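Long-range contact in family 88 glycosyl hydrolase (Bacteroides thetaiotaomicron, PDB 5NOA), which probably cleaves glycosidic bonds in the breakdown of plant arabinogalactans such as gum arabic by a human gut bacterium: residues G228-L240 against Q251-S263. Numbering follows the deposited sequence.
Sequences GDGWVLAGLAKVL and QEYIDRFRTLAKS
F257 pushes its ring into the hollow formed by L233, L236, A237 and L240 on helix 226-242, a knob-into-hole fit and one of two that make up the closely packed middle of this interface. F257 CG stands anti to its own backbone N (chi1 -177°), which swings the ring across to the facing helix. F257 CE1 lies 3.7 Å from L233 CD1. On the same side of the ring, F257 CD1 touches L236 CB at 3.8 Å, and L240 CD1 approaches F257 CD2 obliquely. L233 O lies near the ring plane, 3.6 Å from F257 CE1, although that carbonyl already accepts the helical bond from A237 N. Phenylalanine suits a place where a flat apolar group must slip between leucines, and A237 is small enough to admit it. An alanine in place of F257 would probably leave the hollow unfilled and free the leucine side chains around it to turn.

One turn on, L260 is the second knob, among D229, V232, L233 and L236. The side chains of L260 and V232 cross at about a right angle, L260 CD2 lying 3.8 Å from V232 CG1. L260 CD1 rests 3.4 Å from D229 OD2, a buried oxygen satisfied by Y204 N. Toward the other end, L240 forks: its CD1 goes to the F257 ring, its CD2 to I254 CG1 and Y253 CB, while V239 CG1 meets the Y253 ring obliquely.

The solvent side is looser and polar. R256 lends only its CG to L236 CD1; its bent chain then leads the guanidinium away, to a salt bridge with D193 and a cation-pi contact with Y197. No hydrogen bond crosses between the two segments, whose axes come within 10.1 Å and run roughly antiparallel, at 144°. Successive antiparallel helices packed in this way are what the all-helical (alpha/alpha)6 barrel of the six-hairpin glycosidases is built from.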
loop_
_atom_site.group_PDB
_atom_site.type_symbol
_atom_site.label_atom_id
_atom_site.label_comp_id
_atom_site.label_asym_id
_atom_site.label_seq_id
_atom_site.Cartn_x
_atom_site.Cartn_y
_atom_site.Cartn_z
ATOM N N GLY A 228 -8.816 -2.395 1.010
ATOM C CA GLY A 228 -8.740 -2.473 -0.464
ATOM C C GLY A 228 -8.484 -1.102 -1.107
ATOM O O GLY A 228 -7.584 -0.912 -1.924
ATOM N N ASP A 229 -9.342 -0.147 -0.738
ATOM C CA ASP A 229 -9.168 1.187 -1.258
ATOM C C ASP A 229 -7.909 1.872 -0.737
ATOM O O ASP A 229 -7.333 2.707 -1.455
ATOM C CB ASP A 229 -10.408 2.028 -1.051
ATOM C CG ASP A 229 -11.442 1.694 -2.058
ATOM O OD1 ASP A 229 -12.089 0.602 -1.906
ATOM O OD2 ASP A 229 -11.581 2.443 -3.048
ATOM N N GLY A 230 -7.507 1.534 0.472
ATOM C CA GLY A 230 -6.251 2.033 0.995
ATOM C C GLY A 230 -5.075 1.618 0.143
ATOM O O GLY A 230 -4.234 2.442 -0.201
ATOM N N TRP A 231 -5.031 0.353 -0.240
ATOM C CA TRP A 231 -3.979 -0.119 -1.111
ATOM C C TRP A 231 -3.951 0.683 -2.395
ATOM O O TRP A 231 -2.888 1.089 -2.890
ATOM C CB TRP A 231 -4.146 -1.585 -1.510
ATOM C CG TRP A 231 -3.992 -2.621 -0.429
ATOM C CD1 TRP A 231 -4.954 -3.484 -0.032
ATOM C CD2 TRP A 231 -2.800 -3.017 0.268
ATOM N NE1 TRP A 231 -4.454 -4.369 0.885
ATOM C CE2 TRP A 231 -3.142 -4.104 1.084
ATOM C CE3 TRP A 231 -1.478 -2.582 0.279
ATOM C CZ2 TRP A 231 -2.221 -4.752 1.902
ATOM C CZ3 TRP A 231 -0.559 -3.256 1.080
ATOM C CH2 TRP A 231 -0.952 -4.311 1.894
ATOM N N VAL A 232 -5.115 0.952 -2.967
ATOM C CA VAL A 232 -5.170 1.625 -4.255
ATOM C C VAL A 232 -4.692 3.070 -4.135
ATOM O O VAL A 232 -3.911 3.552 -4.959
ATOM C CB VAL A 232 -6.556 1.556 -4.901
ATOM C CG1 VAL A 232 -6.540 2.268 -6.255
ATOM C CG2 VAL A 232 -7.044 0.121 -5.070
ATOM N N LEU A 233 -5.189 3.792 -3.132
ATOM C CA LEU A 233 -4.821 5.197 -3.011
ATOM C C LEU A 233 -3.315 5.326 -2.755
ATOM O O LEU A 233 -2.642 6.187 -3.338
ATOM C CB LEU A 233 -5.609 5.887 -1.905
ATOM C CG LEU A 233 -5.416 7.391 -1.842
ATOM C CD1 LEU A 233 -6.210 8.061 -2.951
ATOM C CD2 LEU A 233 -5.904 7.957 -0.504
ATOM N N ALA A 234 -2.804 4.500 -1.844
ATOM C CA ALA A 234 -1.364 4.510 -1.589
ATOM C C ALA A 234 -0.538 4.098 -2.798
ATOM O O ALA A 234 0.527 4.648 -3.046
ATOM C CB ALA A 234 -1.041 3.596 -0.418
ATOM N N GLY A 235 -1.050 3.133 -3.553
ATOM C CA GLY A 235 -0.376 2.729 -4.763
ATOM C C GLY A 235 -0.309 3.795 -5.820
ATOM O O GLY A 235 0.723 3.990 -6.459
ATOM N N LEU A 236 -1.408 4.514 -6.008
ATOM C CA LEU A 236 -1.423 5.618 -6.929
ATOM C C LEU A 236 -0.470 6.733 -6.488
ATOM O O LEU A 236 0.206 7.334 -7.329
ATOM C CB LEU A 236 -2.828 6.160 -7.129
ATOM C CG LEU A 236 -3.753 5.292 -7.958
ATOM C CD1 LEU A 236 -5.202 5.747 -7.831
ATOM C CD2 LEU A 236 -3.306 5.233 -9.412
ATOM N N ALA A 237 -0.386 7.009 -5.196
ATOM C CA ALA A 237 0.595 7.976 -4.706
ATOM C C ALA A 237 1.997 7.539 -5.075
ATOM O O ALA A 237 2.774 8.341 -5.566
ATOM C CB ALA A 237 0.426 8.162 -3.204
ATOM N N LYS A 238 2.322 6.274 -4.872
ATOM C CA LYS A 238 3.668 5.806 -5.218
ATOM C C LYS A 238 3.951 5.866 -6.715
ATOM O O LYS A 238 5.073 6.197 -7.121
ATOM C CB LYS A 238 3.865 4.418 -4.659
ATOM C CG LYS A 238 4.044 4.440 -3.157
ATOM C CD LYS A 238 4.013 3.064 -2.582
ATOM C CE LYS A 238 5.308 2.354 -2.646
ATOM N NZ LYS A 238 6.384 2.958 -1.808
ATOM N N VAL A 239 2.941 5.610 -7.541
ATOM C CA VAL A 239 3.100 5.772 -8.993
ATOM C C VAL A 239 3.429 7.222 -9.306
ATOM O O VAL A 239 4.398 7.501 -10.057
ATOM C CB VAL A 239 1.846 5.325 -9.762
ATOM C CG1 VAL A 239 1.841 5.835 -11.190
ATOM C CG2 VAL A 239 1.728 3.824 -9.758
ATOM N N LEU A 240 2.625 8.157 -8.770
ATOM C CA LEU A 240 2.830 9.561 -9.106
ATOM C C LEU A 240 4.143 10.088 -8.566
ATOM O O LEU A 240 4.689 11.040 -9.140
ATOM C CB LEU A 240 1.664 10.385 -8.610
ATOM C CG LEU A 240 0.388 10.106 -9.386
ATOM C CD1 LEU A 240 -0.815 10.821 -8.764
ATOM C CD2 LEU A 240 0.510 10.459 -10.859
ATOM N N GLN A 251 -1.836 12.016 -16.753
ATOM C CA GLN A 251 -3.056 12.742 -16.393
ATOM C C GLN A 251 -4.207 11.819 -16.008
ATOM O O GLN A 251 -5.023 12.171 -15.125
ATOM C CB GLN A 251 -3.493 13.726 -17.475
ATOM C CG GLN A 251 -4.579 14.679 -17.013
ATOM C CD GLN A 251 -4.112 15.583 -15.886
ATOM O OE1 GLN A 251 -3.054 16.192 -15.971
ATOM N NE2 GLN A 251 -4.886 15.661 -14.834
ATOM N N GLU A 252 -4.274 10.642 -16.636
ATOM C CA GLU A 252 -5.289 9.666 -16.234
ATOM C C GLU A 252 -5.094 9.212 -14.804
ATOM O O GLU A 252 -6.065 9.067 -14.042
ATOM C CB GLU A 252 -5.293 8.454 -17.146
ATOM C CG GLU A 252 -5.678 8.753 -18.584
ATOM C CD GLU A 252 -5.581 7.546 -19.498
ATOM O OE1 GLU A 252 -5.968 6.448 -19.075
ATOM O OE2 GLU A 252 -5.119 7.719 -20.632
ATOM N N TYR A 253 -3.837 8.988 -14.417
ATOM C CA TYR A 253 -3.550 8.571 -13.048
ATOM C C TYR A 253 -3.862 9.659 -12.058
ATOM O O TYR A 253 -4.437 9.403 -10.996
ATOM C CB TYR A 253 -2.103 8.135 -12.869
ATOM C CG TYR A 253 -1.631 7.119 -13.868
ATOM C CD1 TYR A 253 -2.462 6.115 -14.372
ATOM C CD2 TYR A 253 -0.379 7.186 -14.375
ATOM C CE1 TYR A 253 -1.999 5.207 -15.317
ATOM C CE2 TYR A 253 0.107 6.282 -15.296
ATOM C CZ TYR A 253 -0.715 5.278 -15.757
ATOM O OH TYR A 253 -0.251 4.357 -16.663
ATOM N N ILE A 254 -3.510 10.908 -12.403
ATOM C CA ILE A 254 -3.811 12.031 -11.540
ATOM C C ILE A 254 -5.310 12.160 -11.368
ATOM O O ILE A 254 -5.806 12.362 -10.235
ATOM C CB ILE A 254 -3.215 13.339 -12.110
ATOM C CG1 ILE A 254 -1.667 13.270 -12.097
ATOM C CG2 ILE A 254 -3.770 14.558 -11.392
ATOM C CD1 ILE A 254 -0.994 14.385 -12.838
ATOM N N ASP A 255 -6.028 12.061 -12.482
ATOM C CA ASP A 255 -7.482 12.224 -12.443
ATOM C C ASP A 255 -8.127 11.180 -11.533
ATOM O O ASP A 255 -9.007 11.494 -10.736
ATOM C CB ASP A 255 -8.101 12.158 -13.847
ATOM C CG ASP A 255 -7.858 13.417 -14.691
ATOM O OD1 ASP A 255 -7.346 14.414 -14.157
ATOM O OD2 ASP A 255 -8.158 13.368 -15.910
ATOM N N ARG A 256 -7.681 9.933 -11.654
ATOM C CA ARG A 256 -8.228 8.888 -10.794
ATOM C C ARG A 256 -7.827 9.066 -9.340
ATOM O O ARG A 256 -8.620 8.822 -8.437
ATOM C CB ARG A 256 -7.821 7.500 -11.288
ATOM C CG ARG A 256 -8.350 6.345 -10.466
ATOM C CD ARG A 256 -9.852 6.205 -10.382
ATOM N NE ARG A 256 -10.393 5.783 -11.659
ATOM C CZ ARG A 256 -11.118 6.525 -12.468
ATOM N NH1 ARG A 256 -11.410 7.821 -12.191
ATOM N NH2 ARG A 256 -11.511 6.000 -13.613
ATOM N N PHE A 257 -6.586 9.444 -9.106
ATOM C CA PHE A 257 -6.147 9.731 -7.743
ATOM C C PHE A 257 -7.034 10.800 -7.102
ATOM O O PHE A 257 -7.452 10.636 -5.972
ATOM C CB PHE A 257 -4.693 10.165 -7.787
ATOM C CG PHE A 257 -4.075 10.419 -6.458
ATOM C CD1 PHE A 257 -3.850 9.410 -5.560
ATOM C CD2 PHE A 257 -3.590 11.666 -6.146
ATOM C CE1 PHE A 257 -3.218 9.638 -4.344
ATOM C CE2 PHE A 257 -2.977 11.904 -4.933
ATOM C CZ PHE A 257 -2.800 10.892 -4.034
ATOM N N ARG A 258 -7.331 11.856 -7.852
ATOM C CA ARG A 258 -8.169 12.908 -7.311
ATOM C C ARG A 258 -9.599 12.446 -7.034
ATOM O O ARG A 258 -10.176 12.848 -6.014
ATOM C CB ARG A 258 -8.194 14.119 -8.231
ATOM C CG ARG A 258 -6.842 14.838 -8.241
ATOM C CD ARG A 258 -6.987 16.123 -8.995
ATOM N NE ARG A 258 -5.767 16.853 -9.168
ATOM C CZ ARG A 258 -5.295 17.309 -10.316
ATOM N NH1 ARG A 258 -5.923 17.167 -11.474
ATOM N NH2 ARG A 258 -4.157 17.959 -10.262
ATOM N N THR A 259 -10.173 11.623 -7.933
ATOM C CA THR A 259 -11.556 11.159 -7.718
ATOM C C THR A 259 -11.628 10.226 -6.508
ATOM O O THR A 259 -12.510 10.333 -5.642
ATOM C CB THR A 259 -12.173 10.483 -8.963
ATOM O OG1 THR A 259 -11.551 9.211 -9.333
ATOM C CG2 THR A 259 -12.217 11.419 -10.095
ATOM N N LEU A 260 -10.669 9.326 -6.436
ATOM C CA LEU A 260 -10.624 8.384 -5.313
ATOM C C LEU A 260 -10.394 9.118 -3.995
ATOM O O LEU A 260 -11.077 8.858 -3.003
ATOM C CB LEU A 260 -9.522 7.365 -5.566
ATOM C CG LEU A 260 -9.348 6.276 -4.543
ATOM C CD1 LEU A 260 -10.601 5.457 -4.382
ATOM C CD2 LEU A 260 -8.150 5.399 -4.863
ATOM N N ALA A 261 -9.472 10.075 -4.005
ATOM C CA ALA A 261 -9.246 10.841 -2.776
ATOM C C ALA A 261 -10.491 11.539 -2.267
ATOM O O ALA A 261 -10.791 11.550 -1.062
ATOM C CB ALA A 261 -8.150 11.879 -2.998
ATOM N N LYS A 262 -11.248 12.104 -3.201
ATOM C CA LYS A 262 -12.437 12.845 -2.802
ATOM C C LYS A 262 -13.465 11.959 -2.163
ATOM O O LYS A 262 -14.055 12.298 -1.121
ATOM C CB LYS A 262 -13.005 13.584 -4.031
ATOM C CG LYS A 262 -14.087 14.605 -3.748
ATOM C CD LYS A 262 -14.483 15.383 -5.023
ATOM C CE LYS A 262 -15.747 16.210 -4.853
ATOM N NZ LYS A 262 -15.656 17.247 -3.811
ATOM N N SER A 263 -13.656 10.792 -2.763
ATOM C CA SER A 263 -14.637 9.844 -2.212
ATOM C C SER A 263 -14.171 9.228 -0.892
ATOM O O SER A 263 -14.965 9.010 0.018
ATOM C CB SER A 263 -14.919 8.758 -3.225
ATOM O OG SER A 263 -15.611 9.295 -4.317
#